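Local coordinates for soluble lytic murein transglycosylase (PDB 5OHU), which probably cleaves the glycan strands of bacterial peptidoglycan as a lytic transglycosylase, turning over the cell wall of Pseudomonas aeruginosa, at residues A369-D373 against Y387-N391; L491-W495 against R569-S573. One frame throughout, in Å; residues are numbered along the deposited sequence.

Contact 1. Residues A369-D373 against Y387-N391; sequences AGERD and YKLGN
Arg372 NH1 donates to Gly390 O at 2.6 Å, with an N-H...O angle of 168°. The acceptor lies at the edge of the guanidinium, only 2° out of its plane, and the donor sits in the carbonyl plane on a lone pair. NH2 turns toward the same Gly390 O, but its strongly bent angle makes that bond weak; a second weak bond, just as bent, runs from NH2 to Lys388 O over 3.3 Å. The guanidinium is therefore held chiefly through NH1. NH2 also comes within 3.1 Å of Gly390 N, but these are two donors and no bond forms.

Bends at chi2 and chi3 carry the arginine chain across to the loop 387-391. Lys388 crosses it steeply, its CG anti to the backbone N (chi1 -165°), its chain extended until chi4. Its methylene CD rests 3.5 Å from Gly370 O, and Arg372 CG and Lys388 CD approach to 4.4 Å. Gly370 has a positive phi.

The two loops flank helix 374-383, and Asp373 caps the start of that helix through Gly376 N. Beyond the loops, Leu389 packs on helix 605-624, while Asp468 forms a long, weak ion pair with Arg372 NH1.

With Arg372 NH1 and Lys388 NZ 4.8 Å apart, like charges lie close at a surface contact of 250 Å². The cohesion thus comes from a cationic side chain binding backbone carbonyls, with Asp468 probably easing the local excess of positive charge.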
loop_
_atom_site.group_PDB
_atom_site.type_symbol
_atom_site.label_atom_id
_atom_site.label_comp_id
_atom_site.label_asym_id
_atom_site.label_seq_id
_atom_site.Cartn_x
_atom_site.Cartn_y
_atom_site.Cartn_z
ATOM N N ALA A 369 -27.770 -1.326 -1.400
ATOM C CA ALA A 369 -28.233 -0.356 -0.424
ATOM C C ALA A 369 -28.279 -1.042 0.941
ATOM O O ALA A 369 -28.783 -2.162 1.072
ATOM C CB ALA A 369 -29.600 0.193 -0.830
ATOM N N GLY A 370 -27.674 -0.404 1.941
ATOM C CA GLY A 370 -27.305 -1.059 3.176
ATOM C C GLY A 370 -25.808 -1.228 3.358
ATOM O O GLY A 370 -25.351 -1.409 4.494
ATOM N N GLU A 371 -25.033 -1.184 2.272
ATOM C CA GLU A 371 -23.579 -1.159 2.353
ATOM C C GLU A 371 -23.116 0.285 2.497
ATOM O O GLU A 371 -23.663 1.191 1.865
ATOM C CB GLU A 371 -22.955 -1.796 1.112
ATOM C CG GLU A 371 -21.450 -2.016 1.203
ATOM C CD GLU A 371 -21.090 -3.424 1.617
ATOM O OE1 GLU A 371 -21.919 -4.337 1.406
ATOM O OE2 GLU A 371 -19.974 -3.617 2.143
ATOM N N ARG A 372 -22.107 0.502 3.339
ATOM C CA ARG A 372 -21.731 1.851 3.734
ATOM C C ARG A 372 -20.575 2.422 2.912
ATOM O O ARG A 372 -19.934 3.379 3.350
ATOM C CB ARG A 372 -21.380 1.882 5.222
ATOM C CG ARG A 372 -22.419 1.210 6.099
ATOM C CD ARG A 372 -22.560 1.908 7.431
ATOM N NE ARG A 372 -22.879 3.322 7.264
ATOM C CZ ARG A 372 -23.164 4.149 8.267
ATOM N NH1 ARG A 372 -23.176 3.704 9.516
ATOM N NH2 ARG A 372 -23.439 5.420 8.019
ATOM N N ASP A 373 -20.300 1.877 1.731
ATOM C CA ASP A 373 -19.166 2.347 0.944
ATOM C C ASP A 373 -19.652 2.984 -0.360
ATOM O O ASP A 373 -20.853 3.190 -0.567
ATOM C CB ASP A 373 -18.169 1.213 0.713
ATOM C CG ASP A 373 -18.667 0.168 -0.270
ATOM O OD1 ASP A 373 -19.881 0.106 -0.550
ATOM O OD2 ASP A 373 -17.830 -0.610 -0.751
ATOM N N TYR A 387 -29.634 7.735 1.382
ATOM C CA TYR A 387 -28.424 7.022 1.785
ATOM C C TYR A 387 -28.532 6.509 3.222
ATOM O O TYR A 387 -29.269 7.048 4.048
ATOM C CB TYR A 387 -27.199 7.927 1.683
ATOM C CG TYR A 387 -26.933 8.478 0.304
ATOM C CD1 TYR A 387 -27.151 7.703 -0.835
ATOM C CD2 TYR A 387 -26.443 9.770 0.138
ATOM C CE1 TYR A 387 -26.901 8.208 -2.101
ATOM C CE2 TYR A 387 -26.180 10.277 -1.120
ATOM C CZ TYR A 387 -26.407 9.492 -2.236
ATOM O OH TYR A 387 -26.153 10.000 -3.486
ATOM N N LYS A 388 -27.757 5.466 3.521
ATOM C CA LYS A 388 -27.621 4.944 4.884
ATOM C C LYS A 388 -26.516 5.726 5.596
ATOM O O LYS A 388 -25.337 5.575 5.266
ATOM C CB LYS A 388 -27.303 3.450 4.842
ATOM C CG LYS A 388 -27.481 2.688 6.154
ATOM C CD LYS A 388 -26.821 1.307 6.067
ATOM C CE LYS A 388 -27.276 0.368 7.186
ATOM N NZ LYS A 388 -26.891 0.849 8.547
ATOM N N LEU A 389 -26.887 6.562 6.574
ATOM C CA LEU A 389 -25.939 7.472 7.225
ATOM C C LEU A 389 -26.003 7.391 8.749
ATOM O O LEU A 389 -25.941 8.415 9.436
ATOM C CB LEU A 389 -26.179 8.911 6.786
ATOM C CG LEU A 389 -26.184 9.122 5.280
ATOM C CD1 LEU A 389 -26.491 10.571 4.931
ATOM C CD2 LEU A 389 -24.856 8.689 4.729
ATOM N N GLY A 390 -26.097 6.188 9.312
ATOM C CA GLY A 390 -26.152 6.050 10.760
ATOM C C GLY A 390 -24.825 6.224 11.482
ATOM O O GLY A 390 -23.866 5.499 11.204
ATOM N N ASN A 391 -24.766 7.171 12.425
ATOM C CA ASN A 391 -23.552 7.490 13.186
ATOM C C ASN A 391 -23.669 6.850 14.567
ATOM O O ASN A 391 -24.236 7.438 15.492
ATOM C CB ASN A 391 -23.368 9.003 13.272
ATOM C CG ASN A 391 -22.130 9.416 14.056
ATOM O OD1 ASN A 391 -21.288 8.589 14.418
ATOM N ND2 ASN A 391 -22.013 10.714 14.311
#

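Contact 2. Residues L491-W495 against R569-S573; sequences LHSSW and RVLAS
Arg569, on the first turn of helix 569-578, lays its aliphatic chain over one face of the Trp495 indole. CG makes a CH-pi contact with the five-membered ring, 3.9 Å from its centroid and 15° off the normal. The guanidinium lies farther out, its plane steeply inclined to the indole, and a cation-pi attraction is weak at most. The bend at chi3 turns the chain off the ring; beyond it, NE forms a salt bridge with Glu636 and NH2 bonds to Ile631 O. On the way, CD passes 4.2 Å from ND1 of His492, the N-cap residue of helix 493-504, whose ND1 is hydrogen-bonded to Gln629.

Ala572, one turn on, meets the rim of the six-membered ring, its CB 3.5 Å from Trp495 CH2. Ser573 then receives the indole N-H: Trp495 NE1 donates to OG over 2.9 Å at 150°, with OG 7° out of the ring plane. Ser573 OG in turn donates to Arg569 O at 2.7 Å, while Ser573 N reaches that carbonyl oxygen from the opposite face of its plane.

Within the SLT domain, of lysozyme-like kinship, this buried contact joins the starts of two helices. A relay from indole N-H through hydroxyl to main-chain carbonyl satisfies the tryptophan's polar atom, and together with the arginine methylenes over its face it fixes the ring's rotation.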
loop_
_atom_site.group_PDB
_atom_site.type_symbol
_atom_site.label_atom_id
_atom_site.label_comp_id
_atom_site.label_asym_id
_atom_site.label_seq_id
_atom_site.Cartn_x
_atom_site.Cartn_y
_atom_site.Cartn_z
ATOM N N LEU A 491 -16.264 26.536 -3.319
ATOM C CA LEU A 491 -16.291 25.080 -3.279
ATOM C C LEU A 491 -17.353 24.574 -2.316
ATOM O O LEU A 491 -17.665 25.228 -1.316
ATOM C CB LEU A 491 -14.930 24.506 -2.859
ATOM C CG LEU A 491 -13.735 25.022 -3.661
ATOM C CD1 LEU A 491 -12.460 24.374 -3.163
ATOM C CD2 LEU A 491 -13.927 24.708 -5.117
ATOM N N HIS A 492 -17.911 23.401 -2.633
ATOM C CA HIS A 492 -18.715 22.686 -1.648
ATOM C C HIS A 492 -17.815 22.384 -0.463
ATOM O O HIS A 492 -16.762 21.761 -0.623
ATOM C CB HIS A 492 -19.290 21.382 -2.227
ATOM C CG HIS A 492 -20.195 21.557 -3.412
ATOM N ND1 HIS A 492 -20.886 20.504 -3.976
ATOM C CD2 HIS A 492 -20.517 22.647 -4.149
ATOM C CE1 HIS A 492 -21.599 20.938 -5.001
ATOM N NE2 HIS A 492 -21.389 22.235 -5.132
ATOM N N SER A 493 -18.192 22.848 0.726
ATOM C CA SER A 493 -17.267 22.697 1.848
ATOM C C SER A 493 -17.116 21.236 2.272
ATOM O O SER A 493 -16.076 20.865 2.821
ATOM C CB SER A 493 -17.706 23.576 3.020
ATOM O OG SER A 493 -18.463 22.837 3.948
ATOM N N SER A 494 -18.110 20.389 2.007
ATOM C CA SER A 494 -17.942 18.967 2.263
ATOM C C SER A 494 -16.801 18.394 1.438
ATOM O O SER A 494 -16.115 17.471 1.885
ATOM C CB SER A 494 -19.232 18.210 1.960
ATOM O OG SER A 494 -19.587 18.353 0.608
ATOM N N TRP A 495 -16.571 18.941 0.249
ATOM C CA TRP A 495 -15.514 18.426 -0.609
ATOM C C TRP A 495 -14.142 18.661 0.012
ATOM O O TRP A 495 -13.285 17.770 -0.005
ATOM C CB TRP A 495 -15.612 19.073 -1.988
ATOM C CG TRP A 495 -14.752 18.419 -3.033
ATOM C CD1 TRP A 495 -14.466 17.075 -3.161
ATOM C CD2 TRP A 495 -14.049 19.082 -4.089
ATOM N NE1 TRP A 495 -13.636 16.872 -4.248
ATOM C CE2 TRP A 495 -13.366 18.086 -4.833
ATOM C CE3 TRP A 495 -13.934 20.423 -4.486
ATOM C CZ2 TRP A 495 -12.575 18.394 -5.945
ATOM C CZ3 TRP A 495 -13.151 20.732 -5.600
ATOM C CH2 TRP A 495 -12.489 19.718 -6.320
ATOM N N ARG A 569 -16.269 17.578 -9.690
ATOM C CA ARG A 569 -15.510 17.085 -8.539
ATOM C C ARG A 569 -14.895 15.720 -8.811
ATOM O O ARG A 569 -13.846 15.390 -8.243
ATOM C CB ARG A 569 -16.417 17.005 -7.298
ATOM C CG ARG A 569 -16.788 18.329 -6.599
ATOM C CD ARG A 569 -17.903 18.040 -5.572
ATOM N NE ARG A 569 -18.796 16.978 -6.062
ATOM C CZ ARG A 569 -19.166 15.919 -5.359
ATOM N NH1 ARG A 569 -18.668 15.734 -4.138
ATOM N NH2 ARG A 569 -19.971 15.019 -5.919
ATOM N N VAL A 570 -15.546 14.899 -9.635
ATOM C CA VAL A 570 -14.980 13.600 -9.992
ATOM C C VAL A 570 -13.641 13.775 -10.700
ATOM O O VAL A 570 -12.632 13.158 -10.334
ATOM C CB VAL A 570 -15.958 12.804 -10.870
ATOM C CG1 VAL A 570 -15.375 11.427 -11.170
ATOM C CG2 VAL A 570 -17.321 12.680 -10.191
ATOM N N LEU A 571 -13.621 14.597 -11.746
ATOM C CA LEU A 571 -12.384 14.818 -12.479
ATOM C C LEU A 571 -11.364 15.566 -11.627
ATOM O O LEU A 571 -10.178 15.214 -11.605
ATOM C CB LEU A 571 -12.686 15.591 -13.756
ATOM C CG LEU A 571 -13.692 14.897 -14.670
ATOM C CD1 LEU A 571 -14.091 15.832 -15.823
ATOM C CD2 LEU A 571 -13.085 13.604 -15.208
ATOM N N ALA A 572 -11.809 16.612 -10.925
ATOM C CA ALA A 572 -10.876 17.403 -10.128
ATOM C C ALA A 572 -10.252 16.565 -9.010
ATOM O O ALA A 572 -9.065 16.715 -8.708
ATOM C CB ALA A 572 -11.580 18.630 -9.556
ATOM N N SER A 573 -11.034 15.673 -8.394
ATOM C CA SER A 573 -10.478 14.806 -7.360
ATOM C C SER A 573 -9.414 13.901 -7.952
ATOM O O SER A 573 -8.334 13.722 -7.363
ATOM C CB SER A 573 -11.576 13.965 -6.693
ATOM O OG SER A 573 -12.497 14.802 -6.013
#

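Along the chain the contacts follow one another, both segments of contact 1 preceding those of contact 2. Their centres are 21 Å apart, and the nearest atoms remain about 8 Å apart, so they do not touch. Contact 1 brings together the loops around helix 374-383; contact 2 pairs helices 493-504 and 569-578 inside the SLT domain. Helix 605-624 supplies a common surface: Leu389 packs on Ile620, whereas Trp495 and Ser573 meet Val614. The tail beyond that helix also serves both, since Ile631 bonds through N to Tyr387 and through O to Arg569. These shared partners tie the loops around helix 374-383 to helices 493-504 and 569-578 through helix 605-624 and the chain after it.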